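Local coordinates for protein Endonuclease/exonuclease/phosphatase (Leptotrichia buccalis C-1013-b, PDB 3TEB) that probably acts as a magnesium-dependent nuclease or related hydrolase of the DNase I-like endonuclease/exonuclease/phosphatase family, at residues V9-W14 with E59-V64; V43-N48 with K90-V95; D136-S141 with T165-L170; L170-G175 with I231-E236. All coordinates share one frame; numbering follows the deposited sequence.

Overall arrangement
The four contacts illustrate how a two-sheet alpha/beta fold is tied together by different chemistry in different places. Contacts 1 to 3 are partly buried; contact 4 is buried. Contacts 1 and 2 share one side of the chain's centre and touch through A13 O and N44 ND2, near the magnesium site. Contact 1 sets aromatic packing and one weak bond between a strand's end and a helix start; contact 2 is a backbone ladder, buried at one end and reaching the surface around N48 and K90. Contacts 3 and 4 lie about 9 Å apart between centres, in the other sheet, and share L170. Contact 3 is polar, gathered round one carboxylate, whereas contact 4 is an antiparallel pairing with a hydrophobic core face.

Contact 1: residues V9-W14 with E59-V64; sequences VNVHAW and ENYAWV
E59 meets W14 through its backbone: O accepts from W14 NE1 at 3.0 Å, a weak bond because the N-H points well aside (123°). N60 then takes the N-cap of the helix that follows. Its OD1 accepts weakly from A62 N and W63 N, while ND2 is held by Q45 OE1, so both ends of this amide are used. Y61 carries most of the packing. Its chi1 of -179° sets CG anti to the backbone N; the ring beyond it lies between W14 and V11. The tyrosine edge meets the face of the indole in a T-shaped pair, the planes 73° apart and the centroids of the tyrosine ring and the five-membered ring of W14 separated by 5.6 Å. A13 CB packs against CG and CD1 of the tyrosine, and V11 CG2 makes an off-centre CH-pi contact 4.2 Å from the ring centroid. One turn into the helix, V64 CG2 reaches the indole in plane, at CZ2, 4.0 Å away. The tyrosine thus seats the start of helix 61-69 on the chain leaving strand 4-10, with Q19, I23 and L26 of helix 19-33 also touching its side chain, while V11 stands near E42, a magnesium-binding residue on strand 37-46.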
# COMPACT_ATOMS: atom_id res chain seq x y z
N VAL A 9 2.95 0.97 -3.17
CA VAL A 9 4.38 1.18 -3.01
C VAL A 9 4.75 1.45 -1.55
O VAL A 9 4.20 2.34 -0.91
CB VAL A 9 4.91 2.27 -4.00
CG1 VAL A 9 4.14 3.56 -3.89
CG2 VAL A 9 6.36 2.50 -3.81
N ASN A 10 5.66 0.63 -1.03
CA ASN A 10 6.26 0.87 0.28
C ASN A 10 7.31 1.94 0.08
O ASN A 10 8.29 1.71 -0.61
CB ASN A 10 6.91 -0.42 0.78
CG ASN A 10 7.59 -0.25 2.12
OD1 ASN A 10 8.31 0.73 2.35
ND2 ASN A 10 7.38 -1.23 3.01
N VAL A 11 7.11 3.12 0.66
CA VAL A 11 7.91 4.26 0.21
C VAL A 11 9.17 4.52 1.03
O VAL A 11 9.96 5.41 0.70
CB VAL A 11 7.08 5.55 0.07
CG1 VAL A 11 6.27 5.50 -1.21
CG2 VAL A 11 6.21 5.79 1.30
N HIS A 12 9.34 3.72 2.08
CA HIS A 12 10.47 3.85 3.00
C HIS A 12 10.69 5.33 3.32
O HIS A 12 11.81 5.84 3.23
CB HIS A 12 11.70 3.19 2.37
CG HIS A 12 12.75 2.77 3.36
ND1 HIS A 12 14.10 2.89 3.11
CD2 HIS A 12 12.64 2.20 4.59
CE1 HIS A 12 14.78 2.43 4.15
NE2 HIS A 12 13.92 2.00 5.06
N ALA A 13 9.62 6.02 3.69
CA ALA A 13 9.62 7.48 3.82
C ALA A 13 10.70 8.10 4.72
O ALA A 13 10.77 7.79 5.91
CB ALA A 13 8.26 7.94 4.28
N TRP A 14 11.51 9.00 4.14
CA TRP A 14 12.54 9.78 4.86
C TRP A 14 13.67 8.93 5.41
O TRP A 14 14.34 9.31 6.39
CB TRP A 14 11.97 10.65 5.99
CG TRP A 14 10.87 11.56 5.62
CD1 TRP A 14 9.63 11.57 6.16
CD2 TRP A 14 10.89 12.61 4.63
NE1 TRP A 14 8.87 12.55 5.58
CE2 TRP A 14 9.61 13.20 4.64
CE3 TRP A 14 11.85 13.10 3.74
CZ2 TRP A 14 9.27 14.26 3.80
CZ3 TRP A 14 11.51 14.16 2.90
CH2 TRP A 14 10.23 14.73 2.94
N GLU A 59 5.60 18.09 7.03
CA GLU A 59 6.59 17.26 6.33
C GLU A 59 6.26 15.75 6.36
O GLU A 59 7.10 14.93 6.04
CB GLU A 59 8.03 17.52 6.82
CG GLU A 59 8.65 18.89 6.47
CD GLU A 59 10.12 19.00 6.96
OE1 GLU A 59 10.91 19.79 6.35
OE2 GLU A 59 10.50 18.29 7.95
N ASN A 60 5.03 15.39 6.74
CA ASN A 60 4.53 14.04 6.49
C ASN A 60 4.78 13.67 5.02
O ASN A 60 4.43 14.41 4.11
CB ASN A 60 3.04 13.95 6.86
CG ASN A 60 2.43 12.59 6.52
OD1 ASN A 60 2.40 12.17 5.36
ND2 ASN A 60 1.92 11.90 7.54
N TYR A 61 5.42 12.53 4.81
CA TYR A 61 5.89 12.17 3.47
C TYR A 61 4.78 12.24 2.44
O TYR A 61 4.97 12.79 1.35
CB TYR A 61 6.49 10.77 3.50
CG TYR A 61 7.04 10.28 2.17
CD1 TYR A 61 8.41 10.29 1.91
CD2 TYR A 61 6.18 9.78 1.19
CE1 TYR A 61 8.91 9.81 0.70
CE2 TYR A 61 6.68 9.30 -0.02
CZ TYR A 61 8.03 9.32 -0.25
OH TYR A 61 8.50 8.85 -1.45
N ALA A 62 3.63 11.69 2.79
CA ALA A 62 2.46 11.63 1.91
C ALA A 62 1.95 13.03 1.57
O ALA A 62 1.69 13.34 0.41
CB ALA A 62 1.38 10.80 2.55
N TRP A 63 1.84 13.88 2.58
CA TRP A 63 1.44 15.25 2.37
C TRP A 63 2.41 15.97 1.43
O TRP A 63 1.99 16.67 0.51
CB TRP A 63 1.34 15.97 3.70
CG TRP A 63 0.94 17.38 3.58
CD1 TRP A 63 1.74 18.46 3.79
CD2 TRP A 63 -0.35 17.88 3.24
NE1 TRP A 63 1.03 19.62 3.60
CE2 TRP A 63 -0.26 19.30 3.26
CE3 TRP A 63 -1.58 17.28 2.92
CZ2 TRP A 63 -1.36 20.13 2.97
CZ3 TRP A 63 -2.68 18.11 2.62
CH2 TRP A 63 -2.55 19.53 2.65
N VAL A 64 3.71 15.78 1.64
CA VAL A 64 4.71 16.37 0.75
C VAL A 64 4.52 15.85 -0.68
O VAL A 64 4.50 16.62 -1.64
CB VAL A 64 6.17 16.10 1.23
CG1 VAL A 64 7.18 16.62 0.22
CG2 VAL A 64 6.39 16.74 2.61

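Contact 2: residues V43-N48 with K90-V95; sequences VNQLMN and KYNEGV
The antiparallel ladder between strands 37-46 and 91-99 includes V43 facing G94, a hydrogen-bonded pair in which each N-H meets the other's carbonyl. V43 N lies 3.0 Å from G94 O, and the return bond runs from G94 N to V43 O. Two residues on, Q45 and N92 repeat the pattern: N92 N reaches Q45 O over 2.7 Å. M47 N to K90 O, 3.1 Å, continues the line past the strand end. Such pairing builds one of the two sheets of the DNase I-like sandwich, with N44 and E93 side by side on the face that also carries E42, a magnesium-binding residue. A water donates to E93 OE2 and, weakly, to N44 OD1, while N44 ND2 turns to A13 O. On the other face Q45 NE2 adds a weak bond to N92 OD1, although the firmer partners of this amide are R57 N, D55 O and N60 ND2. Toward the end of the pairing, Y91 holds CG anti to the carbonyl carbon (chi1 -66°), beside N44 CB; farther out, ring atom CE1 lies 3.8 Å from L46 CG. An alanine at Y91 would probably leave L46 without its aromatic neighbour and open a gap beside N44 CB. Selenomethionine M47 crosses K90 at about a right angle, CE lying 3.7 Å from K90 CB.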
# COMPACT_ATOMS: atom_id res chain seq x y z
N VAL A 43 4.91 5.19 5.57
CA VAL A 43 4.78 6.62 5.37
C VAL A 43 5.05 7.27 6.71
O VAL A 43 4.34 7.00 7.68
CB VAL A 43 3.36 7.00 4.89
CG1 VAL A 43 3.18 8.50 4.91
CG2 VAL A 43 3.11 6.47 3.50
N ASN A 44 6.07 8.12 6.78
CA ASN A 44 6.55 8.65 8.07
C ASN A 44 6.36 10.14 8.23
O ASN A 44 6.34 10.90 7.25
CB ASN A 44 8.03 8.31 8.30
CG ASN A 44 8.33 6.81 8.24
OD1 ASN A 44 7.67 6.01 8.89
ND2 ASN A 44 9.33 6.44 7.45
N GLN A 45 6.24 10.56 9.48
CA GLN A 45 6.31 11.97 9.86
C GLN A 45 7.05 12.11 11.19
O GLN A 45 7.08 11.19 12.01
CB GLN A 45 4.92 12.57 9.96
CG GLN A 45 4.09 12.07 11.15
CD GLN A 45 2.66 12.59 11.15
OE1 GLN A 45 2.21 13.21 10.18
NE2 GLN A 45 1.96 12.35 12.24
N LEU A 46 7.64 13.28 11.41
CA LEU A 46 8.36 13.54 12.65
C LEU A 46 7.41 13.79 13.81
O LEU A 46 6.59 14.70 13.74
CB LEU A 46 9.26 14.75 12.48
CG LEU A 46 10.57 14.47 11.78
CD1 LEU A 46 11.11 15.76 11.16
CD2 LEU A 46 11.56 13.89 12.76
N MSE A 47 7.53 13.00 14.87
CA MSE A 47 6.67 13.16 16.04
C MSE A 47 6.66 14.58 16.57
O MSE A 47 5.68 15.01 17.19
CB MSE A 47 7.14 12.28 17.18
CG MSE A 47 7.27 10.82 16.88
SE MSE A 47 7.83 10.01 18.54
CE MSE A 47 9.35 11.16 19.01
N ASN A 48 7.75 15.29 16.35
CA ASN A 48 7.90 16.59 16.96
C ASN A 48 7.45 17.79 16.13
O ASN A 48 7.32 18.87 16.68
CB ASN A 48 9.31 16.76 17.52
CG ASN A 48 9.47 16.12 18.88
OD1 ASN A 48 8.51 15.96 19.62
ND2 ASN A 48 10.69 15.76 19.22
N LYS A 90 12.80 9.15 15.34
CA LYS A 90 11.69 9.82 15.98
C LYS A 90 10.55 10.04 14.98
O LYS A 90 9.98 11.12 14.91
CB LYS A 90 12.15 11.16 16.57
CG LYS A 90 12.98 11.04 17.86
CD LYS A 90 13.19 12.41 18.49
CE LYS A 90 13.60 12.32 19.95
NZ LYS A 90 15.04 12.69 20.17
N TYR A 91 10.23 8.99 14.22
CA TYR A 91 9.11 9.05 13.28
C TYR A 91 7.84 8.33 13.78
O TYR A 91 7.91 7.36 14.54
CB TYR A 91 9.50 8.45 11.93
CG TYR A 91 10.55 9.20 11.18
CD1 TYR A 91 10.33 10.51 10.77
CD2 TYR A 91 11.75 8.60 10.86
CE1 TYR A 91 11.31 11.21 10.06
CE2 TYR A 91 12.73 9.28 10.16
CZ TYR A 91 12.51 10.59 9.76
OH TYR A 91 13.49 11.26 9.06
N ASN A 92 6.69 8.82 13.33
CA ASN A 92 5.48 8.03 13.36
C ASN A 92 5.43 7.25 12.05
O ASN A 92 5.62 7.83 10.97
CB ASN A 92 4.23 8.91 13.48
CG ASN A 92 4.17 9.71 14.79
OD1 ASN A 92 3.66 10.85 14.80
ND2 ASN A 92 4.65 9.13 15.90
N GLU A 93 5.20 5.95 12.14
CA GLU A 93 5.08 5.12 10.95
C GLU A 93 3.61 4.83 10.69
O GLU A 93 2.88 4.47 11.61
CB GLU A 93 5.87 3.82 11.11
CG GLU A 93 6.13 3.11 9.79
CD GLU A 93 7.13 1.94 9.90
OE1 GLU A 93 6.73 0.78 9.58
OE2 GLU A 93 8.31 2.19 10.28
N GLY A 94 3.18 4.98 9.45
CA GLY A 94 1.79 4.73 9.14
C GLY A 94 1.60 4.29 7.71
O GLY A 94 2.57 3.97 7.03
N VAL A 95 0.36 4.25 7.26
CA VAL A 95 0.06 3.89 5.89
C VAL A 95 -0.82 4.98 5.35
O VAL A 95 -1.39 5.74 6.13
CB VAL A 95 -0.67 2.54 5.78
CG1 VAL A 95 0.29 1.39 6.05
CG2 VAL A 95 -1.84 2.47 6.73
O HOH W 1 9.64 4.85 10.72

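Contact 3: residues D136-S141 with T165-L170; sequences DIEFYS and TQNSNL
A nearly straight backbone bond from E138 N to L170 O (2.9 Å, 175°) marks where the loop 165-170 comes back alongside strand 135-143. The strand it leads into, 170-174, runs parallel to that one, with helix 154-162 between them in sequence: a beta-alpha-beta crossover, here locked by polar side chains just before the second strand. E138 holds the loop. Its CG stands anti to the carbonyl carbon (chi1 -67°) and the chain continues extended, reaching tip to tip toward T165 and N167. T165 OG1 donates to OE1 at 2.8 Å from the syn side, and Y140 OH gives the same oxygen a second bond from above the carboxylate plane. OE2 takes N167 ND2 at 3.0 Å, nearly along its C-O axis, and N169 ND2 at 3.3 Å; both amides come from the same face of the carboxylate. Four donors thus grip one buried carboxylate, which would probably favour its ionised form, and K171 NZ, hydrogen-bonded to T165 O, adds only a long, weak ion pair to OE1. An alanine at E138 would probably leave T165, N167, N169 and Y140 without their shared acceptor and let the loop move away from the strand. On the apolar face I137 and L170 lie side by side, with I137 CG2 4.1 Å from L170 CD2.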
# COMPACT_ATOMS: atom_id res chain seq x y z
N ASP A 136 -19.94 -0.18 -4.98
CA ASP A 136 -19.07 0.28 -3.89
C ASP A 136 -17.85 -0.64 -3.75
O ASP A 136 -17.99 -1.85 -3.57
CB ASP A 136 -19.83 0.36 -2.56
CG ASP A 136 -20.77 1.57 -2.48
OD1 ASP A 136 -20.85 2.34 -3.47
OD2 ASP A 136 -21.42 1.76 -1.43
N ILE A 137 -16.66 -0.05 -3.86
CA ILE A 137 -15.39 -0.77 -3.72
C ILE A 137 -14.61 -0.27 -2.52
O ILE A 137 -14.50 0.93 -2.30
CB ILE A 137 -14.50 -0.63 -4.99
CG1 ILE A 137 -15.29 -0.98 -6.26
CG2 ILE A 137 -13.26 -1.52 -4.89
CD1 ILE A 137 -14.69 -0.42 -7.54
N GLU A 138 -14.09 -1.20 -1.73
CA GLU A 138 -13.28 -0.86 -0.57
C GLU A 138 -11.84 -1.18 -0.83
O GLU A 138 -11.51 -2.28 -1.22
CB GLU A 138 -13.76 -1.62 0.66
CG GLU A 138 -15.15 -1.20 1.11
CD GLU A 138 -15.77 -2.16 2.10
OE1 GLU A 138 -15.04 -3.01 2.66
OE2 GLU A 138 -17.00 -2.07 2.33
N PHE A 139 -10.98 -0.18 -0.62
CA PHE A 139 -9.53 -0.29 -0.84
C PHE A 139 -8.81 -0.28 0.50
O PHE A 139 -9.11 0.54 1.35
CB PHE A 139 -9.04 0.85 -1.72
CG PHE A 139 -9.48 0.76 -3.14
CD1 PHE A 139 -8.76 -0.00 -4.06
CD2 PHE A 139 -10.63 1.42 -3.58
CE1 PHE A 139 -9.17 -0.11 -5.40
CE2 PHE A 139 -11.05 1.33 -4.91
CZ PHE A 139 -10.32 0.56 -5.83
N TYR A 140 -7.88 -1.20 0.71
CA TYR A 140 -7.21 -1.30 2.00
C TYR A 140 -5.71 -1.24 1.81
O TYR A 140 -5.17 -2.02 1.03
CB TYR A 140 -7.55 -2.61 2.70
CG TYR A 140 -8.98 -2.75 3.15
CD1 TYR A 140 -9.32 -2.64 4.50
CD2 TYR A 140 -10.00 -3.02 2.24
CE1 TYR A 140 -10.64 -2.77 4.93
CE2 TYR A 140 -11.32 -3.17 2.65
CZ TYR A 140 -11.64 -3.04 3.99
OH TYR A 140 -12.96 -3.18 4.41
N SER A 141 -5.05 -0.33 2.52
CA SER A 141 -3.59 -0.22 2.48
C SER A 141 -2.99 -0.95 3.67
O SER A 141 -3.25 -0.59 4.81
CB SER A 141 -3.18 1.25 2.50
OG SER A 141 -1.80 1.38 2.26
N THR A 165 -15.93 -4.42 7.63
CA THR A 165 -17.30 -4.12 7.15
C THR A 165 -18.00 -5.41 6.79
O THR A 165 -17.40 -6.32 6.21
CB THR A 165 -17.37 -3.16 5.92
OG1 THR A 165 -16.77 -3.77 4.77
CG2 THR A 165 -16.69 -1.83 6.20
N GLN A 166 -19.28 -5.48 7.14
CA GLN A 166 -20.08 -6.67 6.90
C GLN A 166 -20.98 -6.42 5.71
O GLN A 166 -22.11 -5.97 5.87
CB GLN A 166 -20.91 -7.01 8.14
CG GLN A 166 -20.08 -7.35 9.37
CD GLN A 166 -19.42 -8.72 9.26
OE1 GLN A 166 -18.19 -8.83 9.22
NE2 GLN A 166 -20.24 -9.77 9.22
N ASN A 167 -20.47 -6.67 4.52
CA ASN A 167 -21.24 -6.49 3.30
C ASN A 167 -20.67 -7.39 2.22
O ASN A 167 -19.66 -8.07 2.44
CB ASN A 167 -21.24 -5.03 2.83
CG ASN A 167 -19.82 -4.45 2.63
OD1 ASN A 167 -18.81 -5.17 2.59
ND2 ASN A 167 -19.76 -3.14 2.48
N SER A 168 -21.30 -7.40 1.06
CA SER A 168 -20.75 -8.16 -0.05
C SER A 168 -20.15 -7.21 -1.07
O SER A 168 -20.49 -7.25 -2.25
CB SER A 168 -21.81 -9.08 -0.66
OG SER A 168 -23.02 -8.40 -0.79
N ASN A 169 -19.26 -6.35 -0.58
CA ASN A 169 -18.55 -5.41 -1.42
C ASN A 169 -17.27 -5.99 -1.96
O ASN A 169 -16.65 -6.83 -1.31
CB ASN A 169 -18.22 -4.15 -0.63
CG ASN A 169 -19.29 -3.12 -0.75
OD1 ASN A 169 -20.34 -3.38 -1.31
ND2 ASN A 169 -19.02 -1.92 -0.23
N LEU A 170 -16.87 -5.53 -3.14
CA LEU A 170 -15.54 -5.84 -3.63
C LEU A 170 -14.54 -5.16 -2.72
O LEU A 170 -14.58 -3.94 -2.50
CB LEU A 170 -15.35 -5.37 -5.07
CG LEU A 170 -13.96 -5.45 -5.70
CD1 LEU A 170 -13.46 -6.88 -5.74
CD2 LEU A 170 -13.99 -4.87 -7.09

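Contact 4: residues L170-G175 with I231-E236; sequences LKILMG and IFSNKE
With CG placed between its backbone N and carbonyl carbon (chi1 65°), the side chain of N234 turns back to K171, whose N donates to OD1 over 2.7 Å. The bond is straight at N-H, but the donor stands well above the amide plane, 51° out of it. N234 N answers with a bond to K171 O at 3.1 Å, and ND2 goes to N169 O, so the asparagine stitches the loop end to the start of the strand. Further along, L173 and F232 form a hydrogen-bonded antiparallel pair, each N-H to the other's carbonyl, 3.0 Å from L173 N to F232 O. Strands 170-174 and 225-233 are thus neighbours in the second sheet of the DNase I-like sandwich. M174 and I231 lie side by side, CG to CG1 at 3.7 Å, and I172 CG2 meets I231 CG2 at 4.1 Å; all three residues also touch I6 of the opposing sheet. On the other face L173 packs against helix 154-162. At the loop end K235 folds its CE against L170 CB at 3.8 Å, its NZ bonded to S168 O, and S233 OG donates to K235 O at 2.8 Å.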
# COMPACT_ATOMS: atom_id res chain seq x y z
N LEU A 170 -16.87 -5.53 -3.14
CA LEU A 170 -15.54 -5.84 -3.63
C LEU A 170 -14.54 -5.16 -2.72
O LEU A 170 -14.58 -3.94 -2.50
CB LEU A 170 -15.35 -5.37 -5.07
CG LEU A 170 -13.96 -5.45 -5.70
CD1 LEU A 170 -13.46 -6.88 -5.74
CD2 LEU A 170 -13.99 -4.87 -7.09
N LYS A 171 -13.65 -5.97 -2.15
CA LYS A 171 -12.62 -5.49 -1.26
C LYS A 171 -11.29 -5.69 -1.96
O LYS A 171 -10.97 -6.82 -2.36
CB LYS A 171 -12.67 -6.23 0.08
CG LYS A 171 -13.82 -5.79 0.94
CD LYS A 171 -14.10 -6.69 2.11
CE LYS A 171 -15.42 -6.25 2.71
NZ LYS A 171 -15.62 -6.65 4.11
N ILE A 172 -10.55 -4.60 -2.15
CA ILE A 172 -9.22 -4.67 -2.75
C ILE A 172 -8.18 -4.26 -1.72
O ILE A 172 -8.26 -3.20 -1.10
CB ILE A 172 -9.11 -3.89 -4.07
CG1 ILE A 172 -9.89 -4.64 -5.15
CG2 ILE A 172 -7.66 -3.74 -4.50
CD1 ILE A 172 -10.20 -3.82 -6.36
N LEU A 173 -7.20 -5.12 -1.57
CA LEU A 173 -6.41 -5.17 -0.37
C LEU A 173 -4.93 -5.14 -0.76
O LEU A 173 -4.39 -6.13 -1.23
CB LEU A 173 -6.83 -6.44 0.35
CG LEU A 173 -6.59 -6.64 1.82
CD1 LEU A 173 -7.74 -7.41 2.40
CD2 LEU A 173 -5.29 -7.40 1.92
N MSE A 174 -4.31 -3.97 -0.58
CA MSE A 174 -3.01 -3.61 -1.19
C MSE A 174 -1.89 -3.40 -0.18
O MSE A 174 -2.06 -2.72 0.84
CB MSE A 174 -3.16 -2.30 -1.96
CG MSE A 174 -4.13 -2.31 -3.11
SE MSE A 174 -4.56 -0.49 -3.69
CE MSE A 174 -5.72 -0.04 -2.23
N GLY A 175 -0.72 -3.95 -0.48
CA GLY A 175 0.48 -3.58 0.26
C GLY A 175 1.54 -4.62 0.55
O GLY A 175 1.63 -5.67 -0.10
N ILE A 231 -1.27 -7.15 -4.49
CA ILE A 231 -2.61 -6.61 -4.57
C ILE A 231 -3.60 -7.80 -4.61
O ILE A 231 -3.70 -8.49 -5.62
CB ILE A 231 -2.76 -5.62 -5.74
CG1 ILE A 231 -2.03 -4.33 -5.39
CG2 ILE A 231 -4.22 -5.30 -6.00
CD1 ILE A 231 -1.64 -3.52 -6.57
N PHE A 232 -4.28 -8.03 -3.49
CA PHE A 232 -5.24 -9.11 -3.36
C PHE A 232 -6.66 -8.59 -3.56
O PHE A 232 -6.92 -7.39 -3.48
CB PHE A 232 -5.16 -9.76 -1.97
CG PHE A 232 -3.85 -10.44 -1.69
CD1 PHE A 232 -3.46 -11.56 -2.42
CD2 PHE A 232 -3.02 -9.98 -0.68
CE1 PHE A 232 -2.25 -12.19 -2.16
CE2 PHE A 232 -1.81 -10.60 -0.41
CZ PHE A 232 -1.42 -11.71 -1.15
N SER A 233 -7.57 -9.53 -3.79
CA SER A 233 -8.96 -9.24 -4.06
C SER A 233 -9.80 -10.29 -3.33
O SER A 233 -9.35 -11.42 -3.17
CB SER A 233 -9.18 -9.35 -5.57
OG SER A 233 -10.42 -8.81 -5.95
N ASN A 234 -11.01 -9.92 -2.90
CA ASN A 234 -11.91 -10.88 -2.25
C ASN A 234 -12.82 -11.57 -3.25
O ASN A 234 -13.56 -12.48 -2.91
CB ASN A 234 -12.76 -10.22 -1.17
CG ASN A 234 -13.72 -9.18 -1.72
OD1 ASN A 234 -13.46 -8.56 -2.75
ND2 ASN A 234 -14.82 -8.96 -1.01
N LYS A 235 -12.75 -11.10 -4.49
CA LYS A 235 -13.51 -11.66 -5.59
C LYS A 235 -12.56 -11.84 -6.75
O LYS A 235 -11.52 -11.20 -6.81
CB LYS A 235 -14.62 -10.69 -6.03
CG LYS A 235 -15.66 -10.30 -4.98
CD LYS A 235 -16.84 -9.66 -5.70
CE LYS A 235 -17.48 -8.54 -4.92
NZ LYS A 235 -18.50 -8.99 -3.94
N GLU A 236 -12.94 -12.70 -7.70
CA GLU A 236 -12.19 -12.88 -8.94
C GLU A 236 -12.43 -11.68 -9.84
O GLU A 236 -13.55 -11.20 -9.96
CB GLU A 236 -12.62 -14.15 -9.64
CG GLU A 236 -11.48 -14.93 -10.26
CD GLU A 236 -11.83 -16.40 -10.49
OE1 GLU A 236 -12.83 -16.88 -9.89
OE2 GLU A 236 -11.12 -17.08 -11.26